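Local coordinates for glucosamine--fructose-6-phosphate aminotransferase [isomerizing] (Francisella tularensis subsp. tularensis, PDB 3TBF), which probably catalyses the isomerising, amino-transferring step that turns fructose 6-phosphate into glucosamine 6-phosphate, the chain being the C-terminal domain of a glutamine-dependent enzyme, at residues L33-I38 and T197-K201; K55-A61 and V82-I88; R95-D101 and K123-Y129; T117-R122 and S142-S147; F151-A155 and T169-A173. All coordinates share one frame; numbering follows the deposited sequence.

Contact 1. Residues L33-I38 and T197-K201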
# COMPACT_ATOMS: atom_id res chain seq x y z
N LEU A 33 23.56 8.58 -21.63
CA LEU A 33 24.26 9.84 -21.82
C LEU A 33 24.76 10.02 -23.26
O LEU A 33 24.92 9.05 -24.01
CB LEU A 33 25.47 9.93 -20.86
CG LEU A 33 25.24 10.10 -19.35
CD1 LEU A 33 26.57 10.49 -18.63
CD2 LEU A 33 24.14 11.11 -19.01
N ALA A 34 24.98 11.27 -23.61
CA ALA A 34 25.68 11.66 -24.83
C ALA A 34 26.38 12.94 -24.49
O ALA A 34 25.73 13.98 -24.28
CB ALA A 34 24.70 11.86 -25.97
N ASP A 35 27.71 12.87 -24.40
CA ASP A 35 28.55 14.01 -23.99
C ASP A 35 28.27 14.41 -22.53
O ASP A 35 28.33 15.58 -22.17
CB ASP A 35 28.36 15.24 -24.91
CG ASP A 35 28.73 14.97 -26.39
OD1 ASP A 35 29.82 14.39 -26.66
OD2 ASP A 35 27.93 15.36 -27.28
N GLY A 36 27.95 13.41 -21.70
CA GLY A 36 27.62 13.64 -20.28
C GLY A 36 26.27 14.28 -20.00
O GLY A 36 26.04 14.65 -18.88
N GLU A 37 25.41 14.41 -21.01
CA GLU A 37 24.06 14.94 -20.84
C GLU A 37 23.03 13.85 -21.10
O GLU A 37 23.22 13.01 -21.97
CB GLU A 37 23.78 16.08 -21.82
CG GLU A 37 24.68 17.29 -21.62
CD GLU A 37 24.34 18.41 -22.61
OE1 GLU A 37 23.74 18.13 -23.68
OE2 GLU A 37 24.68 19.59 -22.32
N ILE A 38 21.95 13.87 -20.35
CA ILE A 38 20.88 12.93 -20.62
C ILE A 38 20.31 13.25 -21.97
O ILE A 38 20.03 14.40 -22.27
CB ILE A 38 19.78 12.93 -19.55
CG1 ILE A 38 20.32 12.25 -18.29
CG2 ILE A 38 18.63 12.13 -20.02
CD1 ILE A 38 19.49 12.42 -17.11
N THR A 197 21.04 15.92 -13.25
CA THR A 197 21.87 14.95 -13.92
C THR A 197 23.20 14.76 -13.14
O THR A 197 23.65 13.63 -12.98
CB THR A 197 22.17 15.34 -15.36
OG1 THR A 197 20.95 15.56 -16.06
CG2 THR A 197 22.88 14.22 -16.09
N GLU A 198 23.80 15.85 -12.67
CA GLU A 198 25.04 15.76 -11.87
C GLU A 198 24.80 15.03 -10.58
O GLU A 198 25.65 14.30 -10.12
CB GLU A 198 25.69 17.13 -11.57
CG GLU A 198 26.31 17.79 -12.84
CD GLU A 198 27.46 16.94 -13.56
OE1 GLU A 198 28.55 16.75 -12.94
OE2 GLU A 198 27.28 16.50 -14.75
N GLU A 199 23.64 15.21 -9.98
CA GLU A 199 23.32 14.48 -8.79
C GLU A 199 23.26 12.96 -9.06
O GLU A 199 23.68 12.18 -8.22
CB GLU A 199 22.01 15.02 -8.20
CG GLU A 199 21.43 14.15 -7.12
CD GLU A 199 20.18 14.77 -6.40
OE1 GLU A 199 19.66 15.86 -6.80
OE2 GLU A 199 19.74 14.10 -5.44
N LEU A 200 22.70 12.55 -10.19
CA LEU A 200 22.67 11.13 -10.54
C LEU A 200 24.10 10.64 -10.71
O LEU A 200 24.45 9.58 -10.21
CB LEU A 200 21.87 10.86 -11.82
CG LEU A 200 20.36 11.12 -11.77
CD1 LEU A 200 19.60 10.65 -13.07
CD2 LEU A 200 19.66 10.54 -10.50
N LYS A 201 24.96 11.40 -11.38
CA LYS A 201 26.36 10.96 -11.51
C LYS A 201 27.12 10.79 -10.18
O LYS A 201 28.06 9.99 -10.07
CB LYS A 201 27.12 11.89 -12.40
CG LYS A 201 26.66 11.85 -13.81
CD LYS A 201 27.52 12.77 -14.59
CE LYS A 201 27.06 12.95 -16.00
NZ LYS A 201 27.57 14.27 -16.48
O HOH W 1 21.49 15.89 -18.72
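The ammonium of K201 is gripped from two directions: by the carbonyl oxygen of G36, with NZ 2.9 Å from O, and by the carboxylate of E198, earlier on its own helix, with NZ 2.8 Å from OE2. The bond to G36 lies in the carbonyl plane and uses a lone pair, with a C=O...N angle of 130°. At E198 the nitrogen comes in on the syn side of OE2, somewhat out of the carboxylate plane, so a salt bridge within the helix steadies the lysine that reaches across. CG of K201 lies beside the backbone N (chi1 -67°) and the rest of the chain is extended, which also brings CE to 3.6 Å from CD1 of L33, the two side chains crossing obliquely. G36 belongs to a type I' turn, A34 to E37, the classic two-residue connection of a beta hairpin; its positive phi of 73° fits that turn, which presents the carbonyl to the lysine. On the other flank, one water ties the segments together: it accepts from the backbone N of I38 at 2.6 Å and donates to OG1 of T197 at 2.7 Å. That hydroxyl is also hydrogen-bonded to the carbonyl of I193. Beside the water, CD1 of I38 packs 3.6 Å from T197 OG1 and more loosely against CD1 of L200. The contact thus sets the hairpin of strands 33-34 and 37-38 against the end of helix 190-201, while helix 165-184 meets both partners, I38 resting on L179 and V180 and L200 on A175 and I176.

Contact 2. Residues K55-A61 and V82-I88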
# COMPACT_ATOMS: atom_id res chain seq x y z
N LYS A 55 0.16 11.70 -20.90
CA LYS A 55 -0.42 12.64 -19.93
C LYS A 55 -0.57 12.02 -18.55
O LYS A 55 -0.86 12.69 -17.55
CB LYS A 55 -1.77 13.14 -20.40
CG LYS A 55 -1.96 13.13 -21.89
CD LYS A 55 -2.38 14.50 -22.43
CE LYS A 55 -1.15 15.38 -22.59
NZ LYS A 55 -0.25 14.97 -23.74
N HIS A 56 -0.39 10.73 -18.51
CA HIS A 56 -0.49 10.03 -17.29
C HIS A 56 0.39 8.82 -17.41
O HIS A 56 0.48 8.21 -18.43
CB HIS A 56 -1.94 9.60 -17.07
CG HIS A 56 -2.16 8.89 -15.78
ND1 HIS A 56 -1.97 7.53 -15.65
CD2 HIS A 56 -2.57 9.33 -14.57
CE1 HIS A 56 -2.23 7.17 -14.41
NE2 HIS A 56 -2.59 8.25 -13.73
N ILE A 57 1.04 8.49 -16.33
CA ILE A 57 1.93 7.36 -16.30
C ILE A 57 1.41 6.32 -15.34
O ILE A 57 1.22 6.64 -14.18
CB ILE A 57 3.31 7.78 -15.86
CG1 ILE A 57 3.94 8.65 -16.91
CG2 ILE A 57 4.17 6.57 -15.62
CD1 ILE A 57 5.10 9.33 -16.40
N CYS A 58 1.28 5.09 -15.84
CA CYS A 58 0.70 3.96 -15.11
C CYS A 58 1.77 2.92 -14.90
O CYS A 58 2.15 2.21 -15.83
CB CYS A 58 -0.46 3.34 -15.94
SG CYS A 58 -1.92 2.82 -15.01
N ILE A 59 2.28 2.80 -13.68
CA ILE A 59 3.40 1.87 -13.41
C ILE A 59 2.79 0.60 -12.83
O ILE A 59 2.03 0.66 -11.86
CB ILE A 59 4.41 2.43 -12.47
CG1 ILE A 59 5.07 3.68 -13.04
CG2 ILE A 59 5.54 1.43 -12.21
CD1 ILE A 59 6.08 4.34 -12.06
N VAL A 60 3.10 -0.53 -13.46
CA VAL A 60 2.67 -1.84 -13.03
C VAL A 60 3.86 -2.75 -12.77
O VAL A 60 4.75 -2.87 -13.60
CB VAL A 60 1.79 -2.49 -14.12
CG1 VAL A 60 1.37 -3.92 -13.72
CG2 VAL A 60 0.56 -1.60 -14.35
N ALA A 61 3.86 -3.41 -11.62
CA ALA A 61 4.99 -4.27 -11.26
C ALA A 61 4.66 -5.14 -10.04
O ALA A 61 3.58 -5.02 -9.43
CB ALA A 61 6.23 -3.42 -10.97
N VAL A 82 4.01 15.00 -14.25
CA VAL A 82 3.04 14.16 -14.90
C VAL A 82 2.38 13.31 -13.83
O VAL A 82 3.04 12.79 -12.97
CB VAL A 82 3.71 13.31 -15.96
CG1 VAL A 82 2.69 12.46 -16.73
CG2 VAL A 82 4.44 14.24 -16.90
N PRO A 83 1.03 13.24 -13.85
CA PRO A 83 0.42 12.41 -12.83
C PRO A 83 0.83 10.92 -12.99
O PRO A 83 1.04 10.43 -14.12
CB PRO A 83 -1.08 12.63 -13.05
CG PRO A 83 -1.20 13.12 -14.40
CD PRO A 83 0.04 13.87 -14.72
N CYS A 84 0.97 10.21 -11.87
CA CYS A 84 1.51 8.86 -11.89
C CYS A 84 0.73 7.95 -10.94
O CYS A 84 0.45 8.34 -9.79
CB CYS A 84 2.95 8.94 -11.44
SG CYS A 84 3.88 7.43 -11.64
N SER A 85 0.34 6.76 -11.38
CA SER A 85 -0.21 5.81 -10.45
C SER A 85 0.63 4.52 -10.43
O SER A 85 1.31 4.17 -11.43
CB SER A 85 -1.67 5.50 -10.77
OG SER A 85 -1.77 4.87 -12.02
N VAL A 86 0.64 3.85 -9.29
CA VAL A 86 1.44 2.69 -9.23
C VAL A 86 0.63 1.56 -8.72
O VAL A 86 0.08 1.68 -7.65
CB VAL A 86 2.67 2.86 -8.33
CG1 VAL A 86 3.48 1.59 -8.41
CG2 VAL A 86 3.55 4.02 -8.80
N GLU A 87 0.61 0.44 -9.44
CA GLU A 87 -0.23 -0.66 -9.02
C GLU A 87 0.42 -2.03 -9.07
O GLU A 87 1.18 -2.35 -9.97
CB GLU A 87 -1.53 -0.65 -9.82
CG GLU A 87 -2.73 -1.30 -8.99
CD GLU A 87 -4.12 -1.08 -9.62
OE1 GLU A 87 -4.36 0.05 -10.15
OE2 GLU A 87 -4.95 -2.02 -9.54
N ILE A 88 0.09 -2.86 -8.09
CA ILE A 88 0.51 -4.23 -8.10
C ILE A 88 -0.10 -5.05 -9.25
O ILE A 88 -1.33 -5.09 -9.49
CB ILE A 88 0.18 -4.91 -6.76
CG1 ILE A 88 1.07 -4.34 -5.67
CG2 ILE A 88 0.56 -6.40 -6.80
CD1 ILE A 88 0.33 -4.09 -4.40
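The imidazole of H56 has the carbonyl oxygen of P83 over one face, displaced toward the rim, and OG of S85 at its edge, in the ring plane, 3.3 Å from CE1. CD2 also touches CB of P83. With CG anti to the backbone N (chi1 -178°), the ring reaches over the adjoining strand; ND1 has a weak hydrogen bond to OG of S103. The two backbones run parallel, their short axes 4.8 Å apart. I57 and I59 each donate through N and accept on O: I57 N bonds to P83 O at 2.9 Å, I57 O takes S85 N, I59 N bonds to S85 O at 2.8 Å and I59 O takes E87 N. The ladder weakens at its end, where the bond from A61 N to E87 O is weak, at 3.3 Å. One face carries I57, I59, C84 and V86, with CD1 of I59 at 3.8 Å from SG of C84; I76 and Y66 of helix 63-80 cover it. The other carries C58, S85, V60 and E87, and E87 forms a salt bridge with R95. Strand 56-61, helix 63-80 and strand 84-88 make a beta-alpha-beta crossover, 84-88 being the outermost strand, within this chain, of the five-stranded parallel sheet of a SIS domain.

Contact 3. Residues R95-D101 and K123-Y129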
# COMPACT_ATOMS: atom_id res chain seq x y z
N ARG A 95 -8.54 -6.75 -12.38
CA ARG A 95 -9.45 -5.73 -11.93
C ARG A 95 -10.04 -5.00 -13.11
O ARG A 95 -9.42 -4.84 -14.14
CB ARG A 95 -8.71 -4.75 -11.04
CG ARG A 95 -9.50 -3.60 -10.52
CD ARG A 95 -8.73 -2.87 -9.46
NE ARG A 95 -7.77 -1.88 -9.97
CZ ARG A 95 -8.12 -0.75 -10.59
NH1 ARG A 95 -9.40 -0.46 -10.82
NH2 ARG A 95 -7.19 0.09 -11.01
N ASP A 96 -11.27 -4.54 -12.93
CA ASP A 96 -11.99 -3.87 -13.97
C ASP A 96 -11.66 -2.36 -13.90
O ASP A 96 -12.43 -1.58 -13.30
CB ASP A 96 -13.47 -4.17 -13.74
CG ASP A 96 -14.28 -4.06 -14.99
OD1 ASP A 96 -13.91 -3.17 -15.80
OD2 ASP A 96 -15.29 -4.84 -15.16
N ASN A 97 -10.53 -1.96 -14.48
CA ASN A 97 -10.03 -0.59 -14.33
C ASN A 97 -10.31 0.32 -15.51
O ASN A 97 -10.66 -0.13 -16.61
CB ASN A 97 -8.53 -0.60 -14.08
CG ASN A 97 -7.75 -1.08 -15.29
OD1 ASN A 97 -8.09 -2.11 -15.89
ND2 ASN A 97 -6.71 -0.35 -15.65
N VAL A 98 -10.16 1.62 -15.24
CA VAL A 98 -10.37 2.68 -16.18
C VAL A 98 -9.02 3.31 -16.50
O VAL A 98 -8.19 3.55 -15.62
CB VAL A 98 -11.25 3.79 -15.60
CG1 VAL A 98 -11.37 4.98 -16.59
CG2 VAL A 98 -12.62 3.30 -15.25
N VAL A 99 -8.81 3.61 -17.76
CA VAL A 99 -7.54 4.09 -18.23
C VAL A 99 -7.69 5.53 -18.68
O VAL A 99 -8.36 5.80 -19.66
CB VAL A 99 -7.10 3.26 -19.41
CG1 VAL A 99 -5.78 3.84 -20.01
CG2 VAL A 99 -6.94 1.82 -18.98
N VAL A 100 -7.08 6.44 -17.95
CA VAL A 100 -7.05 7.86 -18.34
C VAL A 100 -6.59 8.05 -19.82
O VAL A 100 -5.70 7.34 -20.31
CB VAL A 100 -6.06 8.62 -17.40
CG1 VAL A 100 -5.88 10.04 -17.84
CG2 VAL A 100 -6.54 8.54 -15.88
N ASP A 101 -7.18 9.00 -20.55
CA ASP A 101 -6.63 9.32 -21.88
C ASP A 101 -5.15 9.73 -21.76
O ASP A 101 -4.75 10.41 -20.83
CB ASP A 101 -7.39 10.47 -22.58
CG ASP A 101 -8.55 9.99 -23.51
OD1 ASP A 101 -8.60 8.81 -23.97
OD2 ASP A 101 -9.43 10.84 -23.81
N LYS A 123 -2.95 -7.25 -21.50
CA LYS A 123 -4.27 -6.70 -21.32
C LYS A 123 -4.31 -5.23 -21.74
O LYS A 123 -5.24 -4.79 -22.41
CB LYS A 123 -4.72 -6.91 -19.87
CG LYS A 123 -5.72 -5.91 -19.34
CD LYS A 123 -6.28 -6.30 -17.95
CE LYS A 123 -6.60 -5.00 -17.13
NZ LYS A 123 -7.64 -5.27 -16.13
N SER A 124 -3.26 -4.49 -21.42
CA SER A 124 -3.20 -3.06 -21.72
C SER A 124 -3.35 -2.75 -23.21
O SER A 124 -3.71 -1.65 -23.61
CB SER A 124 -1.88 -2.48 -21.19
OG SER A 124 -0.87 -2.69 -22.13
N LYS A 125 -3.00 -3.72 -24.03
CA LYS A 125 -3.02 -3.52 -25.49
C LYS A 125 -4.44 -3.47 -26.08
O LYS A 125 -4.63 -2.95 -27.16
CB LYS A 125 -2.18 -4.57 -26.20
CG LYS A 125 -0.76 -4.06 -26.35
CD LYS A 125 0.22 -5.13 -26.24
CE LYS A 125 1.60 -4.58 -26.48
NZ LYS A 125 2.36 -5.59 -27.26
N LYS A 126 -5.40 -3.98 -25.33
CA LYS A 126 -6.80 -3.80 -25.63
C LYS A 126 -7.40 -2.57 -24.95
O LYS A 126 -8.60 -2.41 -25.01
CB LYS A 126 -7.59 -4.98 -25.12
CG LYS A 126 -7.19 -6.30 -25.76
CD LYS A 126 -7.45 -7.45 -24.80
CE LYS A 126 -6.91 -8.76 -25.34
NZ LYS A 126 -7.30 -9.88 -24.45
N GLN A 127 -6.61 -1.73 -24.29
CA GLN A 127 -7.19 -0.62 -23.54
C GLN A 127 -6.70 0.69 -24.13
O GLN A 127 -5.91 0.73 -25.06
CB GLN A 127 -6.86 -0.75 -22.04
CG GLN A 127 -7.57 -1.95 -21.38
CD GLN A 127 -7.29 -2.11 -19.88
OE1 GLN A 127 -8.22 -2.19 -19.06
NE2 GLN A 127 -6.02 -2.21 -19.52
N ASN A 128 -7.18 1.77 -23.56
CA ASN A 128 -6.91 3.09 -24.05
C ASN A 128 -5.50 3.66 -23.78
O ASN A 128 -5.35 4.85 -23.61
CB ASN A 128 -7.93 4.02 -23.40
CG ASN A 128 -8.11 5.32 -24.14
OD1 ASN A 128 -7.83 5.40 -25.35
ND2 ASN A 128 -8.59 6.34 -23.42
N TYR A 129 -4.45 2.85 -23.74
CA TYR A 129 -3.14 3.46 -23.45
C TYR A 129 -2.52 3.97 -24.75
O TYR A 129 -2.80 3.42 -25.82
CB TYR A 129 -2.17 2.45 -22.84
CG TYR A 129 -2.54 1.98 -21.46
CD1 TYR A 129 -2.20 2.72 -20.35
CD2 TYR A 129 -3.22 0.80 -21.27
CE1 TYR A 129 -2.51 2.30 -19.07
CE2 TYR A 129 -3.55 0.37 -20.00
CZ TYR A 129 -3.18 1.13 -18.90
OH TYR A 129 -3.51 0.70 -17.63
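A valine methyl sits squarely over an aromatic ring: CG1 of V99 lies 3.7 Å from the centroid of the Y129 ring and 10° off its normal, a CH-pi contact. The second branch, CG2, reaches the phenol end, 3.8 Å from CZ of Y129. CG1 stands opposite the backbone N (chi1 176°) and CG2 opposite the carbonyl carbon, which lays both methyls on the tyrosine. V99 also meets the residues before it, CG1 lying 4.0 Å from CB of N128 and CG2 touching CB of Q127. Polar pairs flank this apolar centre. At one end ND2 of N128 is modelled 2.5 Å from OD1 of D101, implausibly short, so the detail of that bond is doubtful. At the other, NZ of K123 donates to OD1 of N97 at 3.2 Å, coming from above the amide plane instead of on a lone pair. The same ammonium has its strongest partner in the carbonyl of I92, while R95 O lies 2.7 Å from NZ. E77 of the second subunit forms a salt bridge with R95 and takes a hydrogen bond from the backbone N of V98. The surface loop 95-101, between helix 89-92 and strand 103-109, thus meets the last part of helix 115-124 and the turn leading on to strand 129-136, where Y129 packs edge-to-face on F105.

Contact 4. Residues T117-R122 and S142-S147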
# COMPACT_ATOMS: atom_id res chain seq x y z
N THR A 117 2.86 -9.13 -14.36
CA THR A 117 3.30 -7.97 -15.10
C THR A 117 3.16 -8.14 -16.61
O THR A 117 2.59 -7.29 -17.31
CB THR A 117 4.76 -7.66 -14.78
OG1 THR A 117 4.89 -7.61 -13.36
CG2 THR A 117 5.15 -6.33 -15.34
N LEU A 118 3.69 -9.25 -17.12
CA LEU A 118 3.58 -9.55 -18.54
C LEU A 118 2.13 -9.64 -18.97
O LEU A 118 1.76 -9.11 -20.01
CB LEU A 118 4.27 -10.86 -18.86
CG LEU A 118 4.21 -11.32 -20.29
CD1 LEU A 118 4.85 -10.33 -21.22
CD2 LEU A 118 4.89 -12.68 -20.39
N GLU A 119 1.29 -10.30 -18.19
CA GLU A 119 -0.11 -10.37 -18.60
C GLU A 119 -0.85 -9.02 -18.45
O GLU A 119 -1.82 -8.79 -19.15
CB GLU A 119 -0.81 -11.47 -17.82
CG GLU A 119 -0.27 -12.86 -18.13
CD GLU A 119 -0.60 -13.30 -19.55
OE1 GLU A 119 -1.57 -12.73 -20.15
OE2 GLU A 119 0.13 -14.20 -20.05
N SER A 120 -0.42 -8.14 -17.53
CA SER A 120 -0.95 -6.78 -17.48
C SER A 120 -0.55 -6.03 -18.73
O SER A 120 -1.35 -5.27 -19.28
CB SER A 120 -0.45 -6.02 -16.25
OG SER A 120 -0.98 -6.59 -15.08
N LEU A 121 0.65 -6.26 -19.24
CA LEU A 121 0.98 -5.59 -20.47
C LEU A 121 0.03 -6.08 -21.59
O LEU A 121 -0.54 -5.29 -22.33
CB LEU A 121 2.46 -5.73 -20.79
CG LEU A 121 2.93 -5.23 -22.17
CD1 LEU A 121 2.72 -3.76 -22.34
CD2 LEU A 121 4.39 -5.61 -22.47
N ARG A 122 -0.19 -7.38 -21.67
CA ARG A 122 -1.01 -7.91 -22.76
C ARG A 122 -2.42 -7.38 -22.70
O ARG A 122 -3.01 -7.06 -23.74
CB ARG A 122 -1.00 -9.44 -22.76
CG ARG A 122 0.34 -9.94 -23.26
CD ARG A 122 0.64 -11.34 -22.83
NE ARG A 122 1.92 -11.77 -23.41
CZ ARG A 122 2.46 -12.97 -23.25
NH1 ARG A 122 1.83 -13.89 -22.51
NH2 ARG A 122 3.62 -13.27 -23.81
N SER A 142 10.13 -11.32 -22.96
CA SER A 142 8.78 -11.08 -23.45
C SER A 142 8.38 -9.63 -23.21
O SER A 142 7.84 -9.00 -24.11
CB SER A 142 7.80 -11.99 -22.72
OG SER A 142 8.20 -13.34 -22.82
N LEU A 143 8.67 -9.11 -22.03
CA LEU A 143 8.35 -7.73 -21.72
C LEU A 143 9.02 -6.71 -22.64
O LEU A 143 8.37 -5.75 -23.06
CB LEU A 143 8.70 -7.41 -20.27
CG LEU A 143 7.65 -7.76 -19.22
CD1 LEU A 143 8.24 -7.40 -17.86
CD2 LEU A 143 6.29 -7.09 -19.43
N VAL A 144 10.30 -6.90 -22.94
CA VAL A 144 10.99 -6.05 -23.90
C VAL A 144 10.42 -6.21 -25.31
O VAL A 144 10.13 -5.23 -25.98
CB VAL A 144 12.48 -6.33 -23.89
CG1 VAL A 144 13.18 -5.58 -25.04
CG2 VAL A 144 13.09 -6.01 -22.49
N ARG A 145 10.20 -7.43 -25.76
CA ARG A 145 9.66 -7.63 -27.11
C ARG A 145 8.26 -7.05 -27.27
O ARG A 145 7.91 -6.47 -28.28
CB ARG A 145 9.68 -9.11 -27.49
CG ARG A 145 11.10 -9.70 -27.54
CD ARG A 145 11.10 -11.14 -28.10
NE ARG A 145 10.21 -12.01 -27.34
CZ ARG A 145 10.56 -12.85 -26.39
NH1 ARG A 145 11.82 -12.98 -26.03
NH2 ARG A 145 9.63 -13.59 -25.80
N GLU A 146 7.45 -7.19 -26.25
CA GLU A 146 6.07 -6.82 -26.39
C GLU A 146 5.80 -5.39 -26.04
O GLU A 146 4.69 -4.94 -26.29
CB GLU A 146 5.22 -7.76 -25.62
CG GLU A 146 5.32 -9.16 -26.17
CD GLU A 146 4.49 -10.14 -25.37
OE1 GLU A 146 3.33 -9.79 -25.02
OE2 GLU A 146 4.97 -11.27 -25.10
N SER A 147 6.79 -4.65 -25.53
CA SER A 147 6.58 -3.24 -25.23
C SER A 147 6.97 -2.37 -26.43
O SER A 147 7.75 -2.78 -27.27
CB SER A 147 7.39 -2.83 -24.00
OG SER A 147 6.99 -3.59 -22.88
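From its CB on helix 115-124, R122 sets CG beside the backbone N (chi1 -73°) and runs out extended as far as NE, which carries its head across to E146. CG passes 3.5 Å from OE1 of E146, and CD lies 3.8 Å from the same OE1. NE then donates to that oxygen at 2.9 Å, almost perfectly straight at 178°, and NH2 donates to OE2 of E146 at 2.7 Å. Both oxygens use their syn lone pairs, and the guanidinium and carboxylate planes are only 7° apart: a side-on, two-pronged salt bridge. On the remaining corner NH1 has a weak bond to OE2 of E119, completing a three-residue network, while CD2 of L118 lies over one guanidinium face. Beneath this polar lid the helices meet through leucines. CD2 of L143 wedges between L118 and L121, 3.9 Å from CD2 of L121; CD1 of L118 lies 3.7 Å from CB of S142; and CD2 of L121 reaches OG of S147, whose hydroxyl donates to the carbonyl of L143. The axes of the two short helical segments run nearly parallel, 10.2 Å apart. L121 and L143 also rest on strands 103-109 and 129-136, the layering of neighbouring helices along one side of a parallel sheet in the alpha-beta-alpha sandwich of a SIS domain.

Contact 5. Residues F151-A155 and T169-A173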
# COMPACT_ATOMS: atom_id res chain seq x y z
N PHE A 151 13.70 0.70 -21.71
CA PHE A 151 14.85 1.25 -21.07
C PHE A 151 15.54 0.11 -20.29
O PHE A 151 14.95 -0.43 -19.35
CB PHE A 151 14.46 2.36 -20.12
CG PHE A 151 15.61 2.99 -19.47
CD1 PHE A 151 16.60 2.22 -18.85
CD2 PHE A 151 15.79 4.35 -19.51
CE1 PHE A 151 17.72 2.79 -18.25
CE2 PHE A 151 16.93 4.92 -18.93
CZ PHE A 151 17.88 4.12 -18.29
N MSE A 152 16.78 -0.21 -20.67
CA MSE A 152 17.47 -1.33 -20.09
C MSE A 152 18.32 -0.85 -18.90
O MSE A 152 19.07 0.09 -19.02
CB MSE A 152 18.41 -1.96 -21.13
CG MSE A 152 17.75 -2.37 -22.44
SE MSE A 152 16.21 -3.57 -22.15
CE MSE A 152 17.29 -5.06 -21.38
N THR A 153 18.19 -1.51 -17.77
CA THR A 153 19.12 -1.37 -16.68
C THR A 153 20.37 -2.18 -17.03
O THR A 153 20.35 -2.98 -17.93
CB THR A 153 18.50 -1.90 -15.38
OG1 THR A 153 18.08 -3.27 -15.59
CG2 THR A 153 17.29 -1.04 -14.96
N LYS A 154 21.48 -1.92 -16.37
CA LYS A 154 22.67 -2.70 -16.58
C LYS A 154 23.03 -3.31 -15.26
O LYS A 154 24.08 -3.00 -14.71
CB LYS A 154 23.84 -1.86 -16.99
CG LYS A 154 23.64 -0.98 -18.21
CD LYS A 154 22.86 -1.63 -19.27
CE LYS A 154 23.33 -1.20 -20.58
NZ LYS A 154 22.24 -1.04 -21.52
N ALA A 155 22.15 -4.12 -14.72
CA ALA A 155 22.44 -4.77 -13.48
C ALA A 155 23.33 -6.02 -13.64
O ALA A 155 23.98 -6.42 -12.67
CB ALA A 155 21.15 -5.09 -12.74
N THR A 169 19.41 -0.12 -9.69
CA THR A 169 19.43 0.23 -11.09
C THR A 169 18.06 0.53 -11.66
O THR A 169 17.92 1.36 -12.58
CB THR A 169 20.12 -0.83 -11.98
OG1 THR A 169 19.41 -2.07 -11.92
CG2 THR A 169 21.56 -1.05 -11.54
N GLN A 170 17.01 -0.11 -11.12
CA GLN A 170 15.66 0.29 -11.53
C GLN A 170 15.34 1.69 -11.06
O GLN A 170 14.83 2.49 -11.82
CB GLN A 170 14.61 -0.69 -11.10
CG GLN A 170 14.67 -2.00 -11.88
CD GLN A 170 13.94 -3.12 -11.15
OE1 GLN A 170 13.34 -2.89 -10.10
NE2 GLN A 170 13.94 -4.31 -11.72
N LEU A 171 15.71 2.01 -9.83
CA LEU A 171 15.59 3.38 -9.35
C LEU A 171 16.34 4.36 -10.25
O LEU A 171 15.82 5.36 -10.67
CB LEU A 171 16.13 3.49 -7.95
CG LEU A 171 15.23 3.44 -6.67
CD1 LEU A 171 13.78 3.16 -6.89
CD2 LEU A 171 15.81 2.50 -5.65
N VAL A 172 17.58 4.08 -10.56
CA VAL A 172 18.33 4.99 -11.37
C VAL A 172 17.67 5.16 -12.75
O VAL A 172 17.51 6.29 -13.23
CB VAL A 172 19.80 4.57 -11.48
CG1 VAL A 172 20.52 5.30 -12.59
CG2 VAL A 172 20.53 4.85 -10.20
N ALA A 173 17.25 4.07 -13.39
CA ALA A 173 16.58 4.19 -14.69
C ALA A 173 15.36 5.09 -14.57
O ALA A 173 15.08 5.90 -15.46
CB ALA A 173 16.21 2.82 -15.22
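The methyl of A173 lies over one face of the F151 ring, displaced toward the rim on the CE1 side: CB is 3.4 Å from CE1 and 3.8 Å from the ring centroid, a CH-pi contact. The first torsion of F151 is trans (chi1 -178°), which swings the ring from the strand toward the helix. Next along, T153 turns CG2 to the helix, 3.4 Å from the carbonyl oxygen of T169 and 4.0 Å from CB of A173. Its CB meets OG1 of T169 at 3.6 Å, the two threonine side chains crossing at about a right angle, and CB of A155 closes on the same OG1 at 3.6 Å. T169 and A173, one turn apart, face segment 151-155, and the small methyl of A173 is consistent with the close approach. This is helix packing against the last strand, 149-152, of the parallel sheet in the first SIS domain, and it continues past the strand end into the loop. The threonine hydroxyls look elsewhere for their bonds: OG1 of T153 to the side-chain oxygen of N137, OG1 of T169 to the carbonyl of K165 a turn earlier. N137 OD1 also takes the backbone N of A155, so one asparagine positions both T153 and A155. Farther out, F151 is tied by backbone bonds to C134 and C136 of the neighbouring strand, and I135 touches both T153 and A173. A24 and T28 of helix 21-30 also pack on T169, and OG1 of T28 bonds to the backbone N of K154.

In the fold
Contacts 2 to 5 belong to the first SIS domain, and all lie along the chain within the loop closed by contact 1. Contacts 2 and 3, centres 12 Å apart, are joined by the salt bridge from E87 OE2 to R95 NE (2.9 Å), and both touch the second subunit. Contact 4 shares helix 115-124 with contact 3, where K125 NZ probably hydrogen-bonds E146 O at 2.6 Å, and packs on contact 2 through V60 and S120. It meets contact 5 where V144 touches the selenomethionine M152. Contacts 2 and 5 reach the same sheet, centres 17 Å apart. Contact 1 stands apart, its nearest atoms about 5 Å from contact 5.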